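Local coordinates for protein fructose-bisphosphatase (Pyrococcus horikoshii, PDB 1VDW) that probably hydrolyses fructose 1,6-bisphosphate to fructose 6-phosphate and phosphate with the help of magnesium, working as a homodimer of the inositol monophosphatase superfamily, at residues I21-F25 against F92-P97; P28-E32 against T43-D47; V121-Y125 against Y134-E138; K139-R143 against E211-I215. All coordinates share one frame; numbering follows the deposited sequence.

Contact 1. Residues I21-F25 against F92-P97; sequences IMPLF and FINGIP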
loop_
_atom_site.group_PDB
_atom_site.type_symbol
_atom_site.label_atom_id
_atom_site.label_comp_id
_atom_site.label_asym_id
_atom_site.label_seq_id
_atom_site.Cartn_x
_atom_site.Cartn_y
_atom_site.Cartn_z
ATOM N N ILE A 21 15.154 -5.340 -13.424
ATOM C CA ILE A 21 14.635 -4.455 -12.393
ATOM C C ILE A 21 14.506 -5.057 -10.997
ATOM O O ILE A 21 14.963 -4.460 -10.025
ATOM C CB ILE A 21 13.254 -3.880 -12.801
ATOM C CG1 ILE A 21 13.371 -3.117 -14.124
ATOM C CG2 ILE A 21 12.730 -2.965 -11.704
ATOM C CD1 ILE A 21 14.297 -1.919 -14.072
ATOM N N MET A 22 13.896 -6.230 -10.874
ATOM C CA MET A 22 13.724 -6.807 -9.543
ATOM C C MET A 22 15.004 -7.002 -8.727
ATOM O O MET A 22 14.974 -6.881 -7.501
ATOM C CB MET A 22 12.934 -8.116 -9.612
ATOM C CG MET A 22 11.437 -7.922 -9.884
ATOM S SD MET A 22 10.617 -6.748 -8.752
ATOM C CE MET A 22 10.565 -7.699 -7.257
ATOM N N PRO A 23 16.140 -7.309 -9.378
ATOM C CA PRO A 23 17.340 -7.478 -8.552
ATOM C C PRO A 23 17.708 -6.168 -7.857
ATOM O O PRO A 23 18.500 -6.150 -6.915
ATOM C CB PRO A 23 18.397 -7.907 -9.567
ATOM C CG PRO A 23 17.597 -8.658 -10.584
ATOM C CD PRO A 23 16.391 -7.760 -10.759
ATOM N N LEU A 24 17.123 -5.073 -8.330
ATOM C CA LEU A 24 17.385 -3.757 -7.767
ATOM C C LEU A 24 16.514 -3.451 -6.550
ATOM O O LEU A 24 16.780 -2.498 -5.819
ATOM C CB LEU A 24 17.183 -2.675 -8.833
ATOM C CG LEU A 24 18.140 -2.696 -10.030
ATOM C CD1 LEU A 24 17.762 -1.590 -11.004
ATOM C CD2 LEU A 24 19.575 -2.515 -9.550
ATOM N N PHE A 25 15.469 -4.251 -6.339
ATOM C CA PHE A 25 14.581 -4.043 -5.196
ATOM C C PHE A 25 15.362 -4.404 -3.936
ATOM O O PHE A 25 15.775 -5.550 -3.751
ATOM C CB PHE A 25 13.328 -4.919 -5.325
ATOM C CG PHE A 25 12.246 -4.600 -4.318
ATOM C CD1 PHE A 25 11.699 -3.325 -4.236
ATOM C CD2 PHE A 25 11.765 -5.586 -3.464
ATOM C CE1 PHE A 25 10.685 -3.033 -3.321
ATOM C CE2 PHE A 25 10.752 -5.307 -2.543
ATOM C CZ PHE A 25 10.212 -4.027 -2.472
ATOM N N PHE A 92 9.215 1.674 -4.912
ATOM C CA PHE A 92 10.250 0.714 -5.249
ATOM C C PHE A 92 11.574 0.991 -4.539
ATOM O O PHE A 92 12.135 0.102 -3.908
ATOM C CB PHE A 92 10.489 0.711 -6.759
ATOM C CG PHE A 92 11.418 -0.379 -7.219
ATOM C CD1 PHE A 92 10.913 -1.560 -7.741
ATOM C CD2 PHE A 92 12.798 -0.228 -7.108
ATOM C CE1 PHE A 92 11.767 -2.582 -8.148
ATOM C CE2 PHE A 92 13.662 -1.242 -7.510
ATOM C CZ PHE A 92 13.146 -2.420 -8.032
ATOM N N ILE A 93 12.063 2.222 -4.632
ATOM C CA ILE A 93 13.346 2.535 -4.016
ATOM C C ILE A 93 13.311 2.561 -2.495
ATOM O O ILE A 93 14.356 2.570 -1.851
ATOM C CB ILE A 93 13.938 3.865 -4.556
ATOM C CG1 ILE A 93 13.038 5.045 -4.202
ATOM C CG2 ILE A 93 14.106 3.775 -6.071
ATOM C CD1 ILE A 93 13.631 6.394 -4.576
ATOM N N ASN A 94 12.113 2.559 -1.920
ATOM C CA ASN A 94 11.982 2.555 -0.471
ATOM C C ASN A 94 11.474 1.223 0.057
ATOM O O ASN A 94 11.074 1.118 1.214
ATOM C CB ASN A 94 11.088 3.709 -0.030
ATOM C CG ASN A 94 11.833 5.024 -0.027
ATOM O OD1 ASN A 94 12.582 5.319 0.907
ATOM N ND2 ASN A 94 11.664 5.807 -1.085
ATOM N N GLY A 95 11.507 0.206 -0.797
ATOM C CA GLY A 95 11.079 -1.124 -0.397
ATOM C C GLY A 95 9.599 -1.290 -0.115
ATOM O O GLY A 95 9.210 -2.235 0.575
ATOM N N ILE A 96 8.775 -0.384 -0.633
ATOM C CA ILE A 96 7.327 -0.451 -0.436
ATOM C C ILE A 96 6.811 -1.304 -1.600
ATOM O O ILE A 96 6.957 -0.930 -2.764
ATOM C CB ILE A 96 6.734 0.959 -0.443
ATOM C CG1 ILE A 96 7.385 1.786 0.675
ATOM C CG2 ILE A 96 5.224 0.894 -0.274
ATOM C CD1 ILE A 96 6.903 3.217 0.767
ATOM N N PRO A 97 6.184 -2.457 -1.298
ATOM C CA PRO A 97 5.669 -3.390 -2.305
ATOM C C PRO A 97 4.462 -3.016 -3.140
ATOM O O PRO A 97 3.527 -3.807 -3.277
ATOM C CB PRO A 97 5.451 -4.662 -1.498
ATOM C CG PRO A 97 4.937 -4.123 -0.210
ATOM C CD PRO A 97 5.853 -2.934 0.061
#

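Contact 2. Residues P28-E32 against T43-D47; sequences PKASE and TKVVD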
loop_
_atom_site.group_PDB
_atom_site.type_symbol
_atom_site.label_atom_id
_atom_site.label_comp_id
_atom_site.label_asym_id
_atom_site.label_seq_id
_atom_site.Cartn_x
_atom_site.Cartn_y
_atom_site.Cartn_z
ATOM N N PRO A 28 20.525 -0.428 -2.828
ATOM C CA PRO A 28 20.737 1.024 -2.779
ATOM C C PRO A 28 21.029 1.680 -4.131
ATOM O O PRO A 28 20.665 2.835 -4.358
ATOM C CB PRO A 28 21.901 1.163 -1.801
ATOM C CG PRO A 28 21.661 0.031 -0.853
ATOM C CD PRO A 28 21.330 -1.104 -1.795
ATOM N N LYS A 29 21.686 0.946 -5.023
ATOM C CA LYS A 29 22.026 1.468 -6.345
ATOM C C LYS A 29 20.800 1.964 -7.105
ATOM O O LYS A 29 20.880 2.918 -7.879
ATOM C CB LYS A 29 22.724 0.391 -7.178
ATOM C CG LYS A 29 24.058 -0.075 -6.621
ATOM C CD LYS A 29 24.680 -1.124 -7.531
ATOM C CE LYS A 29 26.026 -1.599 -7.005
ATOM N NZ LYS A 29 26.621 -2.644 -7.886
ATOM N N ALA A 30 19.667 1.309 -6.880
ATOM C CA ALA A 30 18.423 1.663 -7.554
ATOM C C ALA A 30 17.949 3.089 -7.283
ATOM O O ALA A 30 17.317 3.712 -8.138
ATOM C CB ALA A 30 17.329 0.674 -7.161
ATOM N N SER A 31 18.263 3.610 -6.102
ATOM C CA SER A 31 17.829 4.949 -5.715
ATOM C C SER A 31 18.716 6.101 -6.172
ATOM O O SER A 31 18.352 7.266 -6.014
ATOM C CB SER A 31 17.676 5.021 -4.195
ATOM O OG SER A 31 18.924 4.818 -3.555
ATOM N N GLU A 32 19.877 5.788 -6.735
ATOM C CA GLU A 32 20.784 6.834 -7.183
ATOM C C GLU A 32 20.142 7.736 -8.231
ATOM O O GLU A 32 19.630 7.264 -9.248
ATOM C CB GLU A 32 22.069 6.218 -7.742
ATOM C CG GLU A 32 23.134 7.242 -8.099
ATOM C CD GLU A 32 24.457 6.603 -8.471
ATOM O OE1 GLU A 32 25.421 7.350 -8.737
ATOM O OE2 GLU A 32 24.533 5.357 -8.502
ATOM N N THR A 43 15.268 11.717 -11.842
ATOM C CA THR A 43 15.232 10.422 -12.501
ATOM C C THR A 43 16.272 9.556 -11.815
ATOM O O THR A 43 17.413 9.978 -11.647
ATOM C CB THR A 43 15.568 10.532 -14.006
ATOM O OG1 THR A 43 14.557 11.296 -14.682
ATOM C CG2 THR A 43 15.645 9.144 -14.627
ATOM N N LYS A 44 15.873 8.360 -11.401
ATOM C CA LYS A 44 16.794 7.463 -10.716
ATOM C C LYS A 44 17.169 6.249 -11.554
ATOM O O LYS A 44 16.540 5.968 -12.574
ATOM C CB LYS A 44 16.196 7.027 -9.377
ATOM C CG LYS A 44 16.034 8.180 -8.397
ATOM C CD LYS A 44 15.352 7.744 -7.116
ATOM C CE LYS A 44 15.213 8.911 -6.150
ATOM N NZ LYS A 44 16.535 9.445 -5.721
ATOM N N VAL A 45 18.203 5.535 -11.121
ATOM C CA VAL A 45 18.676 4.360 -11.842
ATOM C C VAL A 45 17.558 3.402 -12.242
ATOM O O VAL A 45 17.430 3.054 -13.411
ATOM C CB VAL A 45 19.734 3.581 -11.021
ATOM C CG1 VAL A 45 20.033 2.242 -11.684
ATOM C CG2 VAL A 45 21.013 4.402 -10.911
ATOM N N VAL A 46 16.733 2.991 -11.285
ATOM C CA VAL A 46 15.662 2.053 -11.600
ATOM C C VAL A 46 14.691 2.574 -12.669
ATOM O O VAL A 46 14.205 1.799 -13.493
ATOM C CB VAL A 46 14.873 1.648 -10.327
ATOM C CG1 VAL A 46 14.074 2.825 -9.797
ATOM C CG2 VAL A 46 13.975 0.464 -10.638
ATOM N N ASP A 47 14.416 3.874 -12.664
ATOM C CA ASP A 47 13.512 4.456 -13.660
ATOM C C ASP A 47 14.108 4.330 -15.058
ATOM O O ASP A 47 13.423 3.957 -16.011
ATOM C CB ASP A 47 13.269 5.939 -13.380
ATOM C CG ASP A 47 12.704 6.190 -12.007
ATOM O OD1 ASP A 47 11.697 5.542 -11.658
ATOM O OD2 ASP A 47 13.263 7.043 -11.288
#

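Contact 3. Residues V121-Y125 against Y134-E138; sequences VERLY and YLNGE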
loop_
_atom_site.group_PDB
_atom_site.type_symbol
_atom_site.label_atom_id
_atom_site.label_comp_id
_atom_site.label_asym_id
_atom_site.label_seq_id
_atom_site.Cartn_x
_atom_site.Cartn_y
_atom_site.Cartn_z
ATOM N N VAL A 121 3.745 -9.860 -6.410
ATOM C CA VAL A 121 2.857 -11.002 -6.237
ATOM C C VAL A 121 2.672 -11.793 -7.534
ATOM O O VAL A 121 1.731 -12.564 -7.669
ATOM C CB VAL A 121 1.482 -10.570 -5.674
ATOM C CG1 VAL A 121 1.612 -10.275 -4.183
ATOM C CG2 VAL A 121 0.969 -9.342 -6.416
ATOM N N GLU A 122 3.586 -11.587 -8.480
ATOM C CA GLU A 122 3.576 -12.307 -9.755
ATOM C C GLU A 122 2.226 -12.276 -10.453
ATOM O O GLU A 122 1.751 -13.295 -10.953
ATOM C CB GLU A 122 4.001 -13.759 -9.519
ATOM C CG GLU A 122 5.406 -13.892 -8.940
ATOM C CD GLU A 122 5.773 -15.320 -8.576
ATOM O OE1 GLU A 122 5.460 -16.238 -9.358
ATOM O OE2 GLU A 122 6.390 -15.524 -7.508
ATOM N N ARG A 123 1.614 -11.101 -10.505
ATOM C CA ARG A 123 0.306 -10.954 -11.127
ATOM C C ARG A 123 0.307 -10.232 -12.454
ATOM O O ARG A 123 0.873 -9.142 -12.580
ATOM C CB ARG A 123 -0.639 -10.192 -10.207
ATOM C CG ARG A 123 -1.105 -10.929 -9.000
ATOM C CD ARG A 123 -1.913 -9.951 -8.176
ATOM N NE ARG A 123 -2.304 -10.490 -6.888
ATOM C CZ ARG A 123 -2.722 -9.751 -5.865
ATOM N NH1 ARG A 123 -2.806 -8.420 -5.968
ATOM N NH2 ARG A 123 -3.055 -10.348 -4.731
ATOM N N LEU A 124 -0.349 -10.826 -13.441
ATOM C CA LEU A 124 -0.466 -10.187 -14.740
ATOM C C LEU A 124 -1.935 -9.886 -14.996
ATOM O O LEU A 124 -2.742 -10.805 -15.153
ATOM C CB LEU A 124 0.070 -11.077 -15.869
ATOM C CG LEU A 124 -0.084 -10.467 -17.273
ATOM C CD1 LEU A 124 0.717 -9.180 -17.367
ATOM C CD2 LEU A 124 0.384 -11.456 -18.337
ATOM N N TYR A 125 -2.283 -8.599 -14.995
ATOM C CA TYR A 125 -3.647 -8.165 -15.275
ATOM C C TYR A 125 -3.693 -7.836 -16.759
ATOM O O TYR A 125 -2.795 -7.169 -17.279
ATOM C CB TYR A 125 -4.000 -6.887 -14.509
ATOM C CG TYR A 125 -3.975 -6.990 -13.007
ATOM C CD1 TYR A 125 -5.155 -7.140 -12.283
ATOM C CD2 TYR A 125 -2.773 -6.889 -12.304
ATOM C CE1 TYR A 125 -5.138 -7.179 -10.885
ATOM C CE2 TYR A 125 -2.746 -6.927 -10.916
ATOM C CZ TYR A 125 -3.928 -7.071 -10.217
ATOM O OH TYR A 125 -3.898 -7.091 -8.838
ATOM N N TYR A 134 -8.686 -9.938 -17.214
ATOM C CA TYR A 134 -8.211 -11.134 -16.538
ATOM C C TYR A 134 -7.041 -10.877 -15.603
ATOM O O TYR A 134 -6.328 -9.879 -15.734
ATOM C CB TYR A 134 -7.746 -12.148 -17.596
ATOM C CG TYR A 134 -8.779 -12.465 -18.649
ATOM C CD1 TYR A 134 -9.599 -13.584 -18.525
ATOM C CD2 TYR A 134 -8.974 -11.618 -19.741
ATOM C CE1 TYR A 134 -10.592 -13.853 -19.460
ATOM C CE2 TYR A 134 -9.966 -11.876 -20.682
ATOM C CZ TYR A 134 -10.772 -12.994 -20.533
ATOM O OH TYR A 134 -11.769 -13.243 -21.451
ATOM N N LEU A 135 -6.866 -11.791 -14.655
ATOM C CA LEU A 135 -5.742 -11.776 -13.726
ATOM C C LEU A 135 -5.166 -13.187 -13.834
ATOM O O LEU A 135 -5.830 -14.167 -13.477
ATOM C CB LEU A 135 -6.181 -11.507 -12.285
ATOM C CG LEU A 135 -5.055 -11.702 -11.259
ATOM C CD1 LEU A 135 -3.849 -10.841 -11.603
ATOM C CD2 LEU A 135 -5.570 -11.363 -9.874
ATOM N N ASN A 136 -3.945 -13.288 -14.343
ATOM C CA ASN A 136 -3.293 -14.578 -14.530
ATOM C C ASN A 136 -4.178 -15.542 -15.314
ATOM O O ASN A 136 -4.213 -16.748 -15.047
ATOM C CB ASN A 136 -2.867 -15.173 -13.184
ATOM C CG ASN A 136 -1.746 -14.379 -12.544
ATOM O OD1 ASN A 136 -1.134 -13.534 -13.196
ATOM N ND2 ASN A 136 -1.464 -14.648 -11.275
ATOM N N GLY A 137 -4.896 -14.997 -16.289
ATOM C CA GLY A 137 -5.747 -15.815 -17.135
ATOM C C GLY A 137 -7.156 -16.081 -16.644
ATOM O O GLY A 137 -7.964 -16.647 -17.380
ATOM N N GLU A 138 -7.458 -15.691 -15.411
ATOM C CA GLU A 138 -8.788 -15.901 -14.847
ATOM C C GLU A 138 -9.594 -14.616 -15.004
ATOM O O GLU A 138 -9.101 -13.530 -14.704
ATOM C CB GLU A 138 -8.690 -16.257 -13.364
ATOM C CG GLU A 138 -7.700 -17.369 -13.013
ATOM C CD GLU A 138 -8.018 -18.694 -13.681
ATOM O OE1 GLU A 138 -9.215 -19.027 -13.804
ATOM O OE2 GLU A 138 -7.068 -19.413 -14.063
HETATM O O HOH W 1 -0.067 -14.513 -8.589
HETATM O O HOH W 2 -4.288 -12.364 -17.194
#

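Contact 4. Residues K139-R143 against E211-I215; sequences KIKVR and EAGAI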
loop_
_atom_site.group_PDB
_atom_site.type_symbol
_atom_site.label_atom_id
_atom_site.label_comp_id
_atom_site.label_asym_id
_atom_site.label_seq_id
_atom_site.Cartn_x
_atom_site.Cartn_y
_atom_site.Cartn_z
ATOM N N LYS A 139 -10.834 -14.727 -15.459
ATOM C CA LYS A 139 -11.658 -13.537 -15.643
ATOM C C LYS A 139 -11.905 -12.787 -14.332
ATOM O O LYS A 139 -12.166 -13.391 -13.289
ATOM C CB LYS A 139 -12.998 -13.914 -16.284
ATOM C CG LYS A 139 -13.950 -12.738 -16.449
ATOM C CD LYS A 139 -15.167 -13.090 -17.296
ATOM C CE LYS A 139 -14.788 -13.291 -18.755
ATOM N NZ LYS A 139 -15.981 -13.531 -19.614
ATOM N N ILE A 140 -11.800 -11.461 -14.388
ATOM C CA ILE A 140 -12.044 -10.621 -13.222
ATOM C C ILE A 140 -13.115 -9.594 -13.554
ATOM O O ILE A 140 -13.334 -9.262 -14.719
ATOM C CB ILE A 140 -10.763 -9.864 -12.752
ATOM C CG1 ILE A 140 -10.164 -9.048 -13.901
ATOM C CG2 ILE A 140 -9.762 -10.856 -12.172
ATOM C CD1 ILE A 140 -9.036 -8.111 -13.471
ATOM N N LYS A 141 -13.793 -9.101 -12.526
ATOM C CA LYS A 141 -14.825 -8.089 -12.705
ATOM C C LYS A 141 -14.921 -7.260 -11.438
ATOM O O LYS A 141 -14.505 -7.703 -10.366
ATOM C CB LYS A 141 -16.185 -8.735 -13.004
ATOM C CG LYS A 141 -16.709 -9.649 -11.909
ATOM C CD LYS A 141 -17.999 -10.332 -12.351
ATOM C CE LYS A 141 -18.499 -11.332 -11.317
ATOM N NZ LYS A 141 -18.929 -10.679 -10.050
ATOM N N VAL A 142 -15.453 -6.049 -11.558
ATOM C CA VAL A 142 -15.603 -5.204 -10.383
ATOM C C VAL A 142 -16.581 -5.901 -9.451
ATOM O O VAL A 142 -17.415 -6.704 -9.890
ATOM C CB VAL A 142 -16.149 -3.798 -10.740
ATOM C CG1 VAL A 142 -15.150 -3.063 -11.610
ATOM C CG2 VAL A 142 -17.504 -3.905 -11.450
ATOM N N ARG A 143 -16.466 -5.631 -8.160
ATOM C CA ARG A 143 -17.378 -6.248 -7.214
ATOM C C ARG A 143 -18.643 -5.414 -7.100
ATOM O O ARG A 143 -18.675 -4.245 -7.481
ATOM C CB ARG A 143 -16.724 -6.384 -5.837
ATOM C CG ARG A 143 -16.474 -5.069 -5.106
ATOM C CD ARG A 143 -15.784 -5.347 -3.779
ATOM N NE ARG A 143 -15.461 -4.140 -3.026
ATOM C CZ ARG A 143 -14.515 -4.084 -2.093
ATOM N NH1 ARG A 143 -13.794 -5.162 -1.808
ATOM N NH2 ARG A 143 -14.300 -2.960 -1.429
ATOM N N GLU A 211 -13.192 -2.646 -18.956
ATOM C CA GLU A 211 -13.638 -3.938 -19.457
ATOM C C GLU A 211 -14.152 -4.812 -18.316
ATOM O O GLU A 211 -14.988 -5.687 -18.530
ATOM C CB GLU A 211 -12.508 -4.635 -20.217
ATOM C CG GLU A 211 -12.883 -5.972 -20.857
ATOM C CD GLU A 211 -14.118 -5.909 -21.748
ATOM O OE1 GLU A 211 -14.273 -4.933 -22.513
ATOM O OE2 GLU A 211 -14.931 -6.857 -21.693
ATOM N N ALA A 212 -13.665 -4.557 -17.102
ATOM C CA ALA A 212 -14.091 -5.311 -15.926
ATOM C C ALA A 212 -15.424 -4.805 -15.376
ATOM O O ALA A 212 -15.954 -5.361 -14.413
ATOM C CB ALA A 212 -13.017 -5.244 -14.844
ATOM N N GLY A 213 -15.949 -3.740 -15.976
ATOM C CA GLY A 213 -17.230 -3.200 -15.543
ATOM C C GLY A 213 -17.207 -1.867 -14.815
ATOM O O GLY A 213 -18.254 -1.369 -14.398
ATOM N N ALA A 214 -16.031 -1.276 -14.648
ATOM C CA ALA A 214 -15.937 0.001 -13.952
ATOM C C ALA A 214 -16.345 1.175 -14.830
ATOM O O ALA A 214 -16.275 1.109 -16.055
ATOM C CB ALA A 214 -14.513 0.223 -13.442
ATOM N N ILE A 215 -16.776 2.247 -14.176
ATOM C CA ILE A 215 -17.155 3.479 -14.844
ATOM C C ILE A 215 -16.002 4.422 -14.512
ATOM O O ILE A 215 -15.630 4.555 -13.344
ATOM C CB ILE A 215 -18.469 4.039 -14.268
ATOM C CG1 ILE A 215 -19.587 3.007 -14.447
ATOM C CG2 ILE A 215 -18.837 5.343 -14.970
ATOM C CD1 ILE A 215 -20.847 3.333 -13.683
#

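Contact 1. Residues I21-F25 against F92-P97
Phe25 turns the edge of its ring toward the face of Phe92 in an edge-to-face (T-shaped) pair, with ring centroids 5.2 Å apart and planes at 60°. Phe25 CD1 stands over the centre of the Phe92 ring. The far end of the Phe92 ring is the tightly packed part: its CZ lies 3.4 Å from Phe25 N and equally close to Ile21 O, the latter near the plane of the ring at its edge. Ile21 CG2 presses on Phe92 CE1 at 3.7 Å, and Leu24 CB lies near Phe92 CE2. With CG anti to the backbone N (chi1 -173°), Phe92 reaches from the end of helix 89-93 into the 3-10 turn of 22-24. Packing is looser at Met22, whose SD stays 4.4 Å from Phe92 CE1 at the ring edge. Farther along, Phe25 CE1 meets Gly95 CA at 3.5 Å; Gly95, at positive phi, is the C' residue of the Schellman motif closing the helix. Phe99 adds a third ring to the cluster, and Val121 of the second subunit packs on Phe25. No hydrogen bond links the two segments, which implies that their adhesion rests on aromatic and apolar packing.

Contact 2. Residues P28-E32 against T43-D47
Lys44 NZ donates to Ser31 O at 2.9 Å, lying in the carbonyl plane, and Val45 N gives an equally short bond to Glu32 O, nearly in line with its C=O. A longer bond, Val46 N to Ala30 O at 3.3 Å, is straight at 169° and uses a lone pair of that carbonyl. The ammonium also bonds Thr33 OG1. It curls back to Ser31 because the otherwise extended Lys44 chain bends at its last torsion (chi4 -63°), and its CD rests 3.2 Å from the same Ser31 O. Lys44 is the N-cap of helix 45-60, and the N-H groups of the next two residues, Val45 and Val46, are the ones taken up by Glu32 and Ala30. Asp47 OD2 reaches back to Lys44 N with its anti lone pair at 2.9 Å, while its OD1 is held by Ser89. On the facing segment, Ser31 OG and Ser31 N share Pro28 O, which steadies the turn that presents these acceptors. Outside this polar layer, Val45 CG2 lies 3.4 Å from Lys29 O and touches Glu32 CB. Ala30 CB meets Val46 CB at 4.1 Å, and Val46 packs in turn on Phe92 and on Leu86, a predicted magnesium-binding residue.

Contact 3. Residues V121-Y125 against Y134-E138
Asn136 holds its CG anti to its own carbonyl carbon (chi1 -68°), and a small chi2 of -13° aims OD1 at the backbone of Leu124; Leu135, with CG anti to its backbone N, lays CD1 over the ring of Tyr125. Asn136 OD1 accepts Leu124 N at 2.8 Å, the donor tilted 27° from the amide's carbonyl plane. In return Asn136 N donates to Leu124 O at 2.9 Å, so the asparagine grips both polar backbone atoms of one residue. Its ND2 makes a weak bond to a water that donates to Val121 O, and a second water joins Leu124 O to Gly137 N. Leu135 CD1 sits 3.8 Å from the centroid of the Tyr125 ring, almost on the ring normal, a CH-pi contact. The same methyl touches Arg123 CB at 3.6 Å and thus meets both an aromatic face and an aliphatic stem. Beyond that stem, the Arg123 guanidinium bonds Gly95 O of the second subunit and forms a salt bridge with Glu118, which also accepts from Tyr125 OH. Tyr125 CA approaches Tyr134 O at 3.2 Å in a CA-H...O contact. The G1 beta bulge of Glu122 and Arg123, opposite Glu118, belongs to the pairing with strand 110-118. Tyr125 and Leu135 form a non-hydrogen-bonded antiparallel pair of the hairpin 123-128/132-135, and a type I' turn from Leu135 to Glu138 links it to strand 138-140.

Contact 4. Residues K139-R143 against E211-I215
Where the chain leaving strand 138-140 passes the end of helix 199-211, Lys141 and Ala212 bring their CA atoms to 4.3 Å of each other, and Ala212 O accepts a hydrogen bond from Val142 N at 3.0 Å and 165° together with a CA-H...O contact from Lys141 CA at 3.4 Å. Val142 carries the side-chain part of the contact. Its CG1, anti to the carbonyl carbon (chi1 -64°), meets Ala214 CB at 3.8 Å and Ala214 N at 3.6 Å, whereas CG2 leans over the backbone of Gly213, 3.9 Å from its C. Both methyls therefore rest on the small residues Ala212, Gly213 and Ala214. Ala212 CB points into the contact and lies 4.0 Å from Ile140 O. The Lys141 chain, by contrast, leads away from the helix end after its CB passes near Ala212 O. Behind the contact, Ala212 and Ile140 both pack on Ala183 of helix 175-184, and Ala214 rests on Leu182. Arg143 continues outward to a salt bridge with Asp188 and a hydrogen bond to Tyr90 OH of the second subunit. Gly213, at positive phi, completes a Schellman motif at the C-terminus of helix 199-211, here docked against the chain that follows the strand outermost, within this chain, in the large mixed sheet.

How the contacts relate
Along the chain, contact 2 falls between the two segments of contact 1, and contacts 3 and 4 follow in series. Contacts 1 and 2 have centres about 10 Å apart and touch through Ile93 on Lys44 and Leu24 on Ala30, which joins the start of helix 45-60 to helix 89-93 close to predicted magnesium ligands. Contacts 3 and 4, centres about 14 Å apart, meet where strands 132-135 and 138-140 run side by side at one end of the eight-stranded sheet, with Leu135 against Ile140. Contacts 2 and 4 lie on opposite sides of the chain's centre, their centres about 35 Å apart. Contacts 1, 3 and 4 all reach the second subunit, and contacts 1 and 3 meet each other's copy across the dimer interface.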